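Local structure of halotolerant alpha-type carbonic anhydrase (dCA II) (Dunaliella salina, 1Y7W) at residues 89-95 / 205-211; 67-73 / 224-228; 24-30 / 271-277; 215-221 / 245-249. The protein catalyses the reversible hydration of carbon dioxide to bicarbonate and a proton at a zinc site and tolerates high salt. The contacts are given in a common frame with arbitrary orientation. Where two conformers were deposited one is given. Numbering follows the deposited sequence.

In the fold
Contact 3 joins 24-30 to 271-277 and so encloses the other three along the chain. Contact 1 is nested within contact 2, contact 4 follows contact 1, and contacts 2 and 4 cross. Contacts 1 and 2 lie on opposite sides of the chain's centre, their centres 30 Å apart. Contact 4 touches both: Ile211 packs on Gln216 and Leu217, and Tyr224 on Phe245, where strands 224-229 and 240-251 are neighbours in the large mixed sheet. Contact 3 stands apart, its centre 25 to 27 Å away. Contacts 2 and 4 fasten a loop and a helix end to that sheet, which carries the zinc-binding histidines; contact 1 pairs short outlying strands, and contact 3 joins two loops near the zinc.

Contact 1 (89-95 / 205-211)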
loop_
_atom_site.group_PDB
_atom_site.type_symbol
_atom_site.label_atom_id
_atom_site.label_comp_id
_atom_site.label_asym_id
_atom_site.label_seq_id
_atom_site.Cartn_x
_atom_site.Cartn_y
_atom_site.Cartn_z
ATOM N N THR A 89 5.273 11.974 12.163
ATOM C CA THR A 89 4.067 11.454 12.821
ATOM C C THR A 89 2.920 11.843 11.922
ATOM O O THR A 89 2.778 13.004 11.569
ATOM C CB THR A 89 3.816 12.086 14.191
ATOM O OG1 THR A 89 4.918 11.748 15.055
ATOM C CG2 THR A 89 2.467 11.511 14.769
ATOM N N LEU A 90 2.078 10.880 11.544
ATOM C CA LEU A 90 0.920 11.168 10.696
ATOM C C LEU A 90 -0.102 11.775 11.658
ATOM O O LEU A 90 -0.533 11.130 12.603
ATOM C CB LEU A 90 0.396 9.857 10.106
ATOM C CG LEU A 90 1.458 9.135 9.254
ATOM C CD1 LEU A 90 0.763 7.963 8.596
ATOM C CD2 LEU A 90 2.055 10.062 8.197
ATOM N N THR A 91 -0.495 13.009 11.381
ATOM C CA THR A 91 -1.404 13.711 12.271
ATOM C C THR A 91 -2.800 13.971 11.691
ATOM O O THR A 91 -2.970 14.012 10.472
ATOM C CB THR A 91 -0.755 15.052 12.708
ATOM O OG1 THR A 91 -0.842 15.978 11.633
ATOM C CG2 THR A 91 0.697 14.847 13.085
ATOM N N ASN A 92 -3.794 14.143 12.578
ATOM C CA ASN A 92 -5.181 14.382 12.145
ATOM C C ASN A 92 -5.544 13.159 11.228
ATOM O O ASN A 92 -6.117 13.305 10.149
ATOM C CB ASN A 92 -5.304 15.715 11.375
ATOM C CG ASN A 92 -6.743 16.022 10.936
ATOM O OD1 ASN A 92 -7.714 15.483 11.498
ATOM N ND2 ASN A 92 -6.897 16.914 9.938
ATOM N N ALA A 93 -5.130 11.981 11.674
ATOM C CA ALA A 93 -5.381 10.757 10.932
ATOM C C ALA A 93 -6.896 10.401 10.943
ATOM O O ALA A 93 -7.617 10.704 11.895
ATOM C CB ALA A 93 -4.561 9.624 11.553
ATOM N N LYS A 94 -7.363 9.803 9.848
ATOM C CA LYS A 94 -8.765 9.406 9.672
ATOM C C LYS A 94 -8.792 8.057 8.888
ATOM O O LYS A 94 -7.893 7.763 8.085
ATOM C CB LYS A 94 -9.491 10.474 8.879
ATOM C CG LYS A 94 -9.448 11.828 9.603
ATOM C CD LYS A 94 -10.101 12.927 8.808
ATOM C CE LYS A 94 -10.160 14.169 9.736
ATOM N NZ LYS A 94 -10.832 15.380 9.120
ATOM N N VAL A 95 -9.788 7.227 9.146
ATOM C CA VAL A 95 -9.840 5.946 8.439
ATOM C C VAL A 95 -11.214 5.830 7.753
ATOM O O VAL A 95 -12.208 6.403 8.231
ATOM C CB VAL A 95 -9.586 4.793 9.420
ATOM C CG1 VAL A 95 -10.644 4.790 10.521
ATOM C CG2 VAL A 95 -9.593 3.449 8.677
ATOM N N GLY A 205 -13.540 8.928 6.663
ATOM C CA GLY A 205 -12.875 9.997 7.405
ATOM C C GLY A 205 -13.121 10.046 8.900
ATOM O O GLY A 205 -13.214 11.126 9.486
ATOM N N VAL A 206 -13.218 8.873 9.516
ATOM C CA VAL A 206 -13.444 8.697 10.945
ATOM C C VAL A 206 -12.120 8.964 11.697
ATOM O O VAL A 206 -11.098 8.367 11.409
ATOM C CB VAL A 206 -13.919 7.220 11.189
ATOM C CG1 VAL A 206 -14.011 6.856 12.708
ATOM C CG2 VAL A 206 -15.263 7.027 10.431
ATOM N N SER A 207 -12.132 9.854 12.679
ATOM C CA SER A 207 -10.891 10.168 13.398
ATOM C C SER A 207 -10.274 9.058 14.185
ATOM O O SER A 207 -10.967 8.339 14.880
ATOM C CB SER A 207 -11.128 11.350 14.339
ATOM O OG SER A 207 -11.402 12.484 13.530
ATOM N N ILE A 208 -8.956 8.906 14.064
ATOM C CA ILE A 208 -8.263 7.933 14.844
ATOM C C ILE A 208 -7.000 8.653 15.374
ATOM O O ILE A 208 -6.731 9.782 14.958
ATOM C CB ILE A 208 -7.895 6.685 14.025
ATOM C CG1 ILE A 208 -7.160 7.104 12.763
ATOM C CG2 ILE A 208 -9.153 5.854 13.747
ATOM C CD1 ILE A 208 -6.432 5.923 12.061
ATOM N N ASP A 209 -6.285 8.014 16.284
ATOM C CA ASP A 209 -5.112 8.590 16.918
ATOM C C ASP A 209 -3.979 8.809 15.933
ATOM O O ASP A 209 -3.910 8.142 14.893
ATOM C CB ASP A 209 -4.542 7.682 18.020
ATOM C CG ASP A 209 -5.460 7.523 19.218
ATOM O OD1 ASP A 209 -6.350 8.350 19.429
ATOM O OD2 ASP A 209 -5.252 6.538 19.957
ATOM N N ASN A 210 -3.063 9.700 16.309
ATOM C CA ASN A 210 -1.911 9.984 15.476
ATOM C C ASN A 210 -1.080 8.740 15.344
ATOM O O ASN A 210 -1.112 7.863 16.207
ATOM C CB ASN A 210 -1.077 11.065 16.102
ATOM C CG ASN A 210 -1.750 12.396 16.047
ATOM O OD1 ASN A 210 -2.599 12.672 15.163
ATOM N ND2 ASN A 210 -1.358 13.265 16.981
ATOM N N ILE A 211 -0.279 8.684 14.281
ATOM C CA ILE A 211 0.504 7.476 14.015
ATOM C C ILE A 211 2.004 7.749 13.835
ATOM O O ILE A 211 2.378 8.594 13.019
ATOM C CB ILE A 211 -0.028 6.852 12.695
ATOM C CG1 ILE A 211 -1.530 6.513 12.875
ATOM C CG2 ILE A 211 0.827 5.639 12.277
ATOM C CD1 ILE A 211 -2.190 5.997 11.555
HETATM O O HOH W 1 -8.125 12.750 13.399
HETATM O O HOH W 2 -5.117 11.920 14.627
#
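Antiparallel pairing here breaks in the middle and is mended by a side chain and water. At one end Leu90 and Ile211 form a hydrogen-bonded pair, with Leu90 N to Ile211 O at 2.7 Å and Ile211 N to Leu90 O at 3.0 Å. At the other, Val95 and Val206 do the same, Val95 N to Val206 O measuring 2.9 Å and Val206 N to Val95 O 3.0 Å. Gly205 and Val206 both face Val95, a G1 beta bulge; the positive phi of Gly205 suits glycine.

Between these ends Asn92, also at positive phi, turns its chain. Asn210 fills the gap: its OD1 accepts from Asn92 N at 3.2 Å, and water 2 bridges Asn210 OD1 (2.7 Å), Ala93 N (3.0 Å) and Ile208 O (2.7 Å). Regular pairing resumes with Ile208 N to Ala93 O at 3.1 Å.

Small Ala93 points toward segment 205-211, its CB 3.8 Å from Ile208 CG1. Branched Val95 suits a strand and sets CG1 3.7 Å from Ile208 CG2. Helix 181-195 lies beside them, with Ile190 against Val95 and Phe182 against Ile211. Lys94 and Ser207 take the face away from Val95 and Val206.

The paired ends are held by main-chain groups, whereas the centre relies on OD1 of Asn210 and on water to satisfy backbone polar atoms.

Contact 2 (67-73 / 224-228); sequences RSGTSAV and YAGYD
Segment 67-73 is an irregular loop held off from the extended strand 224-228 by side chains: the nearest CA atoms, those of Ala72 and Gly226, are still 7.8 Å apart. Arg67 points at the strand fully extended, chi1 to chi3 all t. Its NH1 donates to OD2 of Asp228 (chi1 m) at 2.8 Å in a salt bridge; OD2 also pairs with Lys241, and Arg67 NH2 bonds Tyr289 OH. Water 3 accepts from Arg67 NE (3.2 Å) and Thr70 OG1 (2.8 Å) and donates to Ser68 O (3.0 Å) and Asp228 OD1 (2.6 Å). Thr70 OG1 has a further bond, to Lys241 NZ. Gly226 fits because a CB there would crowd Arg67 NH2; its O and Tyr227 CA lie over one guanidinium face.

The strand belongs to the large mixed sheet of the alpha carbonic anhydrase fold, between 240-251 and 287-289, while the loop also bonds through its backbone to Glu116 of 114-117, at the sheet's other edge.

Tyr224, chi1 p, points at the loop, where its OH accepts from Val73 N at 2.9 Å. Tyr227 points away, its OH bonded to His138 and Ser52.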
loop_
_atom_site.group_PDB
_atom_site.type_symbol
_atom_site.label_atom_id
_atom_site.label_comp_id
_atom_site.label_asym_id
_atom_site.label_seq_id
_atom_site.Cartn_x
_atom_site.Cartn_y
_atom_site.Cartn_z
ATOM N N ARG A 67 20.381 -0.823 -11.443
ATOM C CA ARG A 67 19.065 -0.310 -11.813
ATOM C C ARG A 67 19.192 1.039 -12.454
ATOM O O ARG A 67 19.569 1.991 -11.776
ATOM C CB ARG A 67 18.140 -0.178 -10.581
ATOM C CG ARG A 67 16.736 0.289 -10.928
ATOM C CD ARG A 67 15.891 0.341 -9.671
ATOM N NE ARG A 67 14.482 0.667 -9.938
ATOM C CZ ARG A 67 13.574 0.725 -8.968
ATOM N NH1 ARG A 67 12.289 1.027 -9.232
ATOM N NH2 ARG A 67 13.988 0.496 -7.718
ATOM N N SER A 68 18.871 1.139 -13.743
ATOM C CA SER A 68 18.975 2.431 -14.436
ATOM C C SER A 68 17.786 3.340 -14.118
ATOM O O SER A 68 16.633 2.886 -14.115
ATOM C CB SER A 68 18.956 2.281 -15.986
ATOM O OG SER A 68 19.911 1.354 -16.473
ATOM N N GLY A 69 18.073 4.609 -13.894
ATOM C CA GLY A 69 17.012 5.569 -13.678
ATOM C C GLY A 69 16.381 5.743 -12.304
ATOM O O GLY A 69 15.628 6.681 -12.161
ATOM N N THR A 70 16.651 4.875 -11.321
ATOM C CA THR A 70 16.022 4.995 -9.996
ATOM C C THR A 70 16.993 4.523 -8.907
ATOM O O THR A 70 17.582 3.454 -9.010
ATOM C CB THR A 70 14.717 4.133 -9.925
ATOM O OG1 THR A 70 13.873 4.454 -11.020
ATOM C CG2 THR A 70 13.916 4.383 -8.601
ATOM N N SER A 71 17.151 5.329 -7.850
ATOM C CA SER A 71 18.042 4.971 -6.726
ATOM C C SER A 71 17.184 4.375 -5.622
ATOM O O SER A 71 15.946 4.354 -5.743
ATOM C CB SER A 71 18.670 6.249 -6.114
ATOM O OG SER A 71 17.624 7.037 -5.486
ATOM N N ALA A 72 17.866 3.924 -4.546
ATOM C CA ALA A 72 17.253 3.460 -3.309
ATOM C C ALA A 72 16.466 4.657 -2.764
ATOM O O ALA A 72 16.778 5.801 -3.098
ATOM C CB ALA A 72 18.332 3.136 -2.261
ATOM N N VAL A 73 15.464 4.401 -1.923
ATOM C CA VAL A 73 14.753 5.515 -1.295
ATOM C C VAL A 73 15.528 5.898 -0.033
ATOM O O VAL A 73 16.148 5.040 0.616
ATOM C CB VAL A 73 13.308 5.144 -0.903
ATOM C CG1 VAL A 73 13.303 4.010 0.091
ATOM C CG2 VAL A 73 12.552 6.430 -0.332
ATOM N N TYR A 224 14.384 -4.453 1.548
ATOM C CA TYR A 224 13.247 -4.413 0.637
ATOM C C TYR A 224 13.627 -4.672 -0.827
ATOM O O TYR A 224 14.778 -4.515 -1.242
ATOM C CB TYR A 224 12.504 -3.056 0.750
ATOM C CG TYR A 224 13.159 -1.854 0.076
ATOM C CD1 TYR A 224 13.988 -0.988 0.792
ATOM C CD2 TYR A 224 12.907 -1.556 -1.262
ATOM C CE1 TYR A 224 14.566 0.168 0.196
ATOM C CE2 TYR A 224 13.483 -0.389 -1.885
ATOM C CZ TYR A 224 14.310 0.453 -1.142
ATOM O OH TYR A 224 14.938 1.557 -1.722
ATOM N N ALA A 225 12.613 -4.986 -1.618
ATOM C CA ALA A 225 12.787 -5.245 -3.035
ATOM C C ALA A 225 12.168 -4.035 -3.759
ATOM O O ALA A 225 11.027 -3.696 -3.490
ATOM C CB ALA A 225 12.032 -6.505 -3.416
ATOM N N GLY A 226 12.892 -3.426 -4.677
ATOM C CA GLY A 226 12.349 -2.298 -5.405
ATOM C C GLY A 226 12.255 -2.582 -6.904
ATOM O O GLY A 226 13.112 -3.249 -7.462
ATOM N N TYR A 227 11.238 -2.048 -7.577
ATOM C CA TYR A 227 11.142 -2.272 -9.016
ATOM C C TYR A 227 10.184 -1.223 -9.568
ATOM O O TYR A 227 9.496 -0.502 -8.779
ATOM C CB TYR A 227 10.608 -3.697 -9.311
ATOM C CG TYR A 227 9.141 -3.918 -8.979
ATOM C CD1 TYR A 227 8.705 -4.202 -7.678
ATOM C CD2 TYR A 227 8.175 -3.826 -9.994
ATOM C CE1 TYR A 227 7.348 -4.407 -7.372
ATOM C CE2 TYR A 227 6.804 -4.025 -9.716
ATOM C CZ TYR A 227 6.398 -4.318 -8.400
ATOM O OH TYR A 227 5.058 -4.501 -8.155
ATOM N N ASP A 228 10.134 -1.117 -10.902
ATOM C CA ASP A 228 9.254 -0.146 -11.561
ATOM C C ASP A 228 7.873 -0.777 -11.844
ATOM O O ASP A 228 7.777 -1.791 -12.549
ATOM C CB ASP A 228 9.867 0.324 -12.876
ATOM C CG ASP A 228 11.134 1.192 -12.689
ATOM O OD1 ASP A 228 11.986 1.139 -13.607
ATOM O OD2 ASP A 228 11.284 1.903 -11.671
HETATM O O HOH W 3 14.146 2.232 -12.661
HETATM O O HOH W 4 13.806 2.707 -4.718
#

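Contact 3 (24-30 / 271-277); sequences DYMQHGF and DVVNNRM
Both segments are irregular, with CA atoms nearest at Tyr25-Asn274 (5.8 Å) and His28-Arg276 (4.6 Å). In 24-30 an Asx turn (Met26 N to Asp24 OD1, 2.9 Å) leads into a type I turn (Tyr25-His28), then a type I' turn (Gln27-Phe30) with His28 and Gly29 at positive phi, where a Gly29 CB would jam against the preceding carbonyl O. Tyr25 and His28 (chi1 m) point toward 271-277. Asp271 (chi1 m) opens that segment, its OD2 accepting from Tyr25 N at 2.7 Å. Asn274 CB sits over the Tyr25 ring, 3.9 Å from its centroid (CH-pi). Asn275 O accepts from His28 ND1 at 2.8 Å. Arg276 NH1 bonds Gln51 OE1, and water 6 links its NH2 (2.9 Å) to Gly29 O (2.7 Å). Met277 N donates to His28 O at 2.8 Å, and its SD makes a Met-aromatic contact at the Phe30 ring edge (centroid 5.3 Å). Asn274 O bonds zinc ligand His132, and Tyr25's side chain lies about 7 Å from the metal, in keeping with the alpha carbonic anhydrase active site.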
loop_
_atom_site.group_PDB
_atom_site.type_symbol
_atom_site.label_atom_id
_atom_site.label_comp_id
_atom_site.label_asym_id
_atom_site.label_seq_id
_atom_site.Cartn_x
_atom_site.Cartn_y
_atom_site.Cartn_z
ATOM N N ASP A 24 -14.430 -4.895 -9.794
ATOM C CA ASP A 24 -14.470 -5.601 -8.521
ATOM C C ASP A 24 -13.333 -6.635 -8.518
ATOM O O ASP A 24 -12.557 -6.730 -9.473
ATOM C CB ASP A 24 -15.814 -6.284 -8.285
ATOM C CG ASP A 24 -16.131 -7.347 -9.315
ATOM O OD1 ASP A 24 -15.303 -8.238 -9.609
ATOM O OD2 ASP A 24 -17.260 -7.283 -9.842
ATOM N N TYR A 25 -13.235 -7.361 -7.418
ATOM C CA TYR A 25 -12.165 -8.337 -7.241
ATOM C C TYR A 25 -12.575 -9.767 -7.402
ATOM O O TYR A 25 -11.812 -10.695 -7.036
ATOM C CB TYR A 25 -11.523 -8.160 -5.864
ATOM C CG TYR A 25 -10.705 -6.895 -5.799
ATOM C CD1 TYR A 25 -11.279 -5.681 -5.387
ATOM C CD2 TYR A 25 -9.351 -6.921 -6.104
ATOM C CE1 TYR A 25 -10.485 -4.517 -5.263
ATOM C CE2 TYR A 25 -8.551 -5.766 -5.988
ATOM C CZ TYR A 25 -9.120 -4.586 -5.563
ATOM O OH TYR A 25 -8.283 -3.487 -5.360
ATOM N N MET A 26 -13.753 -9.990 -7.974
ATOM C CA MET A 26 -14.187 -11.368 -8.137
ATOM C C MET A 26 -13.195 -12.210 -8.931
ATOM O O MET A 26 -13.003 -13.377 -8.625
ATOM C CB MET A 26 -15.580 -11.434 -8.764
ATOM C CG MET A 26 -16.121 -12.854 -8.803
ATOM S SD MET A 26 -17.743 -13.010 -9.571
ATOM C CE MET A 26 -17.206 -13.647 -11.296
ATOM N N GLN A 27 -12.541 -11.629 -9.939
ATOM C CA GLN A 27 -11.575 -12.385 -10.705
ATOM C C GLN A 27 -10.177 -11.864 -10.466
ATOM O O GLN A 27 -9.282 -12.109 -11.276
ATOM C CB GLN A 27 -11.877 -12.298 -12.206
ATOM C CG GLN A 27 -13.204 -12.964 -12.573
ATOM C CD GLN A 27 -13.433 -12.910 -14.046
ATOM O OE1 GLN A 27 -12.514 -13.137 -14.855
ATOM N NE2 GLN A 27 -14.640 -12.563 -14.418
ATOM N N HIS A 28 -10.007 -11.167 -9.356
ATOM C CA HIS A 28 -8.711 -10.590 -8.988
ATOM C C HIS A 28 -8.093 -9.796 -10.133
ATOM O O HIS A 28 -6.883 -9.788 -10.332
ATOM C CB HIS A 28 -7.768 -11.694 -8.500
ATOM C CG HIS A 28 -8.313 -12.397 -7.298
ATOM N ND1 HIS A 28 -8.285 -11.841 -6.027
ATOM C CD2 HIS A 28 -9.066 -13.522 -7.207
ATOM C CE1 HIS A 28 -9.001 -12.606 -5.204
ATOM N NE2 HIS A 28 -9.491 -13.625 -5.900
ATOM N N GLY A 29 -8.961 -9.094 -10.862
ATOM C CA GLY A 29 -8.483 -8.283 -11.966
ATOM C C GLY A 29 -8.222 -8.973 -13.289
ATOM O O GLY A 29 -7.791 -8.333 -14.249
ATOM N N PHE A 30 -8.467 -10.275 -13.366
ATOM C CA PHE A 30 -8.231 -10.997 -14.609
ATOM C C PHE A 30 -9.069 -10.360 -15.731
ATOM O O PHE A 30 -8.651 -10.395 -16.879
ATOM C CB PHE A 30 -8.640 -12.502 -14.459
ATOM C CG PHE A 30 -8.379 -13.341 -15.676
ATOM C CD1 PHE A 30 -7.102 -13.518 -16.183
ATOM C CD2 PHE A 30 -9.431 -14.055 -16.262
ATOM C CE1 PHE A 30 -6.871 -14.406 -17.251
ATOM C CE2 PHE A 30 -9.205 -14.925 -17.323
ATOM C CZ PHE A 30 -7.921 -15.092 -17.808
ATOM N N ASP A 271 -16.055 -7.148 -1.954
ATOM C CA ASP A 271 -15.169 -8.309 -1.989
ATOM C C ASP A 271 -14.314 -8.186 -0.744
ATOM O O ASP A 271 -13.630 -7.164 -0.518
ATOM C CB ASP A 271 -14.270 -8.299 -3.236
ATOM C CG ASP A 271 -15.053 -8.554 -4.520
ATOM O OD1 ASP A 271 -15.685 -9.647 -4.628
ATOM O OD2 ASP A 271 -15.049 -7.658 -5.393
ATOM N N VAL A 272 -14.320 -9.237 0.058
ATOM C CA VAL A 272 -13.566 -9.218 1.289
ATOM C C VAL A 272 -12.089 -9.495 1.018
ATOM O O VAL A 272 -11.255 -9.140 1.827
ATOM C CB VAL A 272 -14.139 -10.263 2.249
ATOM C CG1 VAL A 272 -13.354 -10.298 3.510
ATOM C CG2 VAL A 272 -15.584 -9.911 2.587
ATOM N N VAL A 273 -11.768 -10.144 -0.097
ATOM C CA VAL A 273 -10.366 -10.446 -0.420
ATOM C C VAL A 273 -10.044 -9.483 -1.624
ATOM O O VAL A 273 -10.392 -9.753 -2.788
ATOM C CB VAL A 273 -10.185 -11.932 -0.833
ATOM C CG1 VAL A 273 -8.689 -12.249 -0.974
ATOM C CG2 VAL A 273 -10.789 -12.880 0.264
ATOM N N ASN A 274 -9.368 -8.370 -1.332
ATOM C CA ASN A 274 -9.158 -7.359 -2.379
ATOM C C ASN A 274 -7.773 -7.236 -2.978
ATOM O O ASN A 274 -7.126 -6.157 -2.913
ATOM C CB ASN A 274 -9.619 -5.999 -1.810
ATOM C CG ASN A 274 -8.787 -5.552 -0.611
ATOM O OD1 ASN A 274 -8.314 -6.387 0.166
ATOM N ND2 ASN A 274 -8.626 -4.219 -0.430
ATOM N N ASN A 275 -7.263 -8.349 -3.501
ATOM C CA ASN A 275 -5.968 -8.351 -4.157
ATOM C C ASN A 275 -6.067 -8.545 -5.672
ATOM O O ASN A 275 -6.837 -9.398 -6.180
ATOM C CB ASN A 275 -5.054 -9.470 -3.610
ATOM C CG ASN A 275 -5.650 -10.864 -3.867
ATOM O OD1 ASN A 275 -6.803 -11.077 -3.582
ATOM N ND2 ASN A 275 -4.867 -11.775 -4.405
ATOM N N ARG A 276 -5.248 -7.762 -6.404
ATOM C CA ARG A 276 -5.159 -7.959 -7.845
ATOM C C ARG A 276 -4.164 -9.138 -8.026
ATOM O O ARG A 276 -3.170 -9.250 -7.278
ATOM C CB ARG A 276 -4.524 -6.756 -8.560
ATOM C CG ARG A 276 -4.491 -7.000 -10.067
ATOM C CD ARG A 276 -3.697 -5.826 -10.743
ATOM N NE ARG A 276 -3.865 -5.825 -12.205
ATOM C CZ ARG A 276 -3.201 -5.023 -13.028
ATOM N NH1 ARG A 276 -2.315 -4.168 -12.516
ATOM N NH2 ARG A 276 -3.417 -5.066 -14.354
ATOM N N MET A 277 -4.402 -10.000 -9.013
ATOM C CA MET A 277 -3.466 -11.127 -9.252
ATOM C C MET A 277 -2.052 -10.664 -9.681
ATOM O O MET A 277 -1.864 -9.546 -10.235
ATOM C CB MET A 277 -4.022 -12.027 -10.354
ATOM C CG MET A 277 -4.263 -11.236 -11.625
ATOM S SD MET A 277 -5.344 -12.080 -12.820
ATOM C CE MET A 277 -4.423 -13.593 -13.010
HETATM O O HOH W 5 -12.324 -11.858 -4.447
HETATM O O HOH W 6 -5.333 -7.178 -14.330
#

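Contact 4 (215-221 / 245-249)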
loop_
_atom_site.group_PDB
_atom_site.type_symbol
_atom_site.label_atom_id
_atom_site.label_comp_id
_atom_site.label_asym_id
_atom_site.label_seq_id
_atom_site.Cartn_x
_atom_site.Cartn_y
_atom_site.Cartn_z
ATOM N N THR A 215 7.672 3.598 14.325
ATOM C CA THR A 215 7.393 2.567 15.318
ATOM C C THR A 215 6.140 1.739 15.056
ATOM O O THR A 215 6.066 0.579 15.452
ATOM C CB THR A 215 7.309 3.188 16.782
ATOM O OG1 THR A 215 6.119 3.987 16.908
ATOM C CG2 THR A 215 8.543 4.081 17.044
ATOM N N GLN A 216 5.176 2.311 14.358
ATOM C CA GLN A 216 3.960 1.573 14.151
ATOM C C GLN A 216 3.772 0.879 12.805
ATOM O O GLN A 216 3.054 -0.111 12.745
ATOM C CB GLN A 216 2.764 2.490 14.414
ATOM C CG GLN A 216 2.718 2.889 15.904
ATOM C CD GLN A 216 1.516 3.748 16.207
ATOM O OE1 GLN A 216 1.481 4.927 15.852
ATOM N NE2 GLN A 216 0.496 3.149 16.862
ATOM N N LEU A 217 4.402 1.418 11.753
ATOM C CA LEU A 217 4.225 0.892 10.402
ATOM C C LEU A 217 5.440 0.209 9.792
ATOM O O LEU A 217 5.312 -0.904 9.316
ATOM C CB LEU A 217 3.714 2.002 9.481
ATOM C CG LEU A 217 2.453 2.791 9.886
ATOM C CD1 LEU A 217 2.223 3.845 8.847
ATOM C CD2 LEU A 217 1.196 1.898 10.058
ATOM N N LEU A 218 6.624 0.830 9.823
ATOM C CA LEU A 218 7.775 0.182 9.203
ATOM C C LEU A 218 8.128 -1.091 9.924
ATOM O O LEU A 218 8.041 -1.157 11.159
ATOM C CB LEU A 218 8.999 1.091 9.185
ATOM C CG LEU A 218 8.921 2.369 8.365
ATOM C CD1 LEU A 218 10.386 2.802 8.103
ATOM C CD2 LEU A 218 8.242 2.134 7.016
ATOM N N PRO A 219 8.558 -2.132 9.173
ATOM C CA PRO A 219 8.899 -3.390 9.839
ATOM C C PRO A 219 10.247 -3.358 10.537
ATOM O O PRO A 219 10.979 -2.371 10.455
ATOM C CB PRO A 219 8.844 -4.425 8.719
ATOM C CG PRO A 219 9.157 -3.638 7.484
ATOM C CD PRO A 219 8.558 -2.258 7.702
ATOM N N SER A 220 10.574 -4.461 11.206
ATOM C CA SER A 220 11.810 -4.540 11.963
ATOM C C SER A 220 13.119 -4.486 11.171
ATOM O O SER A 220 14.168 -4.163 11.748
ATOM C CB SER A 220 11.789 -5.782 12.867
ATOM O OG SER A 220 11.468 -6.957 12.116
ATOM N N SER A 221 13.076 -4.757 9.865
ATOM C CA SER A 221 14.283 -4.695 9.053
ATOM C C SER A 221 13.974 -3.794 7.876
ATOM O O SER A 221 12.814 -3.670 7.457
ATOM C CB SER A 221 14.691 -6.103 8.595
ATOM O OG SER A 221 15.355 -6.063 7.355
ATOM N N PHE A 245 8.941 -4.325 1.370
ATOM C CA PHE A 245 9.769 -4.816 2.473
ATOM C C PHE A 245 9.584 -6.300 2.613
ATOM O O PHE A 245 8.487 -6.756 2.675
ATOM C CB PHE A 245 9.394 -4.071 3.754
ATOM C CG PHE A 245 9.875 -2.663 3.715
ATOM C CD1 PHE A 245 11.029 -2.296 4.410
ATOM C CD2 PHE A 245 9.288 -1.742 2.828
ATOM C CE1 PHE A 245 11.616 -1.012 4.240
ATOM C CE2 PHE A 245 9.848 -0.459 2.627
ATOM C CZ PHE A 245 11.021 -0.092 3.350
ATOM N N THR A 246 10.686 -7.020 2.743
ATOM C CA THR A 246 10.619 -8.468 2.804
ATOM C C THR A 246 10.512 -9.097 4.198
ATOM O O THR A 246 10.289 -10.273 4.289
ATOM C CB THR A 246 11.809 -9.044 1.962
ATOM O OG1 THR A 246 13.038 -8.481 2.411
ATOM C CG2 THR A 246 11.613 -8.660 0.487
ATOM N N THR A 247 10.641 -8.322 5.267
ATOM C CA THR A 247 10.464 -8.842 6.611
ATOM C C THR A 247 9.058 -8.450 7.016
ATOM O O THR A 247 8.711 -7.261 7.065
ATOM C CB THR A 247 11.426 -8.187 7.588
ATOM O OG1 THR A 247 12.770 -8.385 7.128
ATOM C CG2 THR A 247 11.228 -8.768 8.978
ATOM N N PRO A 248 8.217 -9.441 7.314
ATOM C CA PRO A 248 6.848 -9.096 7.701
ATOM C C PRO A 248 6.603 -8.705 9.147
ATOM O O PRO A 248 7.441 -8.931 10.034
ATOM C CB PRO A 248 6.041 -10.359 7.342
ATOM C CG PRO A 248 7.053 -11.479 7.462
ATOM C CD PRO A 248 8.435 -10.905 7.203
ATOM N N ARG A 249 5.489 -8.017 9.350
ATOM C CA ARG A 249 4.997 -7.745 10.701
ATOM C C ARG A 249 4.141 -8.984 11.020
ATOM O O ARG A 249 4.177 -9.948 10.244
ATOM C CB ARG A 249 4.120 -6.503 10.707
ATOM C CG ARG A 249 4.976 -5.259 10.992
ATOM C CD ARG A 249 4.102 -4.003 10.990
ATOM N NE ARG A 249 4.907 -2.860 11.400
ATOM C CZ ARG A 249 5.111 -2.499 12.663
ATOM N NH1 ARG A 249 5.889 -1.435 12.910
ATOM N NH2 ARG A 249 4.510 -3.152 13.674
HETATM O O HOH W 7 8.528 -6.718 11.520
HETATM O O HOH W 8 12.098 -5.765 5.591
#
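Where the chain leaves helix 213-217 it runs on beside an irregular part of strand 240-251, which is broken by a bulge or short loop, in the large mixed sheet of the alpha carbonic anhydrase fold; Arg249, Pro219 and Thr247 bear most of the meeting. Arg249 brings several donors to a cluster of carbonyls: NE bonds Leu217 O at 2.9 Å, while NH1 bonds Leu218 O at 2.8 Å and Thr215 O at 3.2 Å. Arginine fits because NE and NH1 can serve carbonyls that converge where the chain leaves the helix through a wider pi-type turn. Gln216 O lies over one guanidinium face, and NH2 is engaged by Asp180 in a salt bridge.

Pro219 is compact and apolar. Its CG packs 3.8 Å from Phe245 CB, and its CB lies 3.3 Å from Thr247 O; it also touches Ile171 of strand 166-175.

Thr247 points at the other segment, where two small serines allow close approach. Its CG2 is 3.6 Å from Ser220 OG, and its OG1 3.3 Å from Ser221 CB. Water 8 bridges the backbones, accepting from Thr247 N at 3.0 Å and donating to Ser221 O at 2.9 Å.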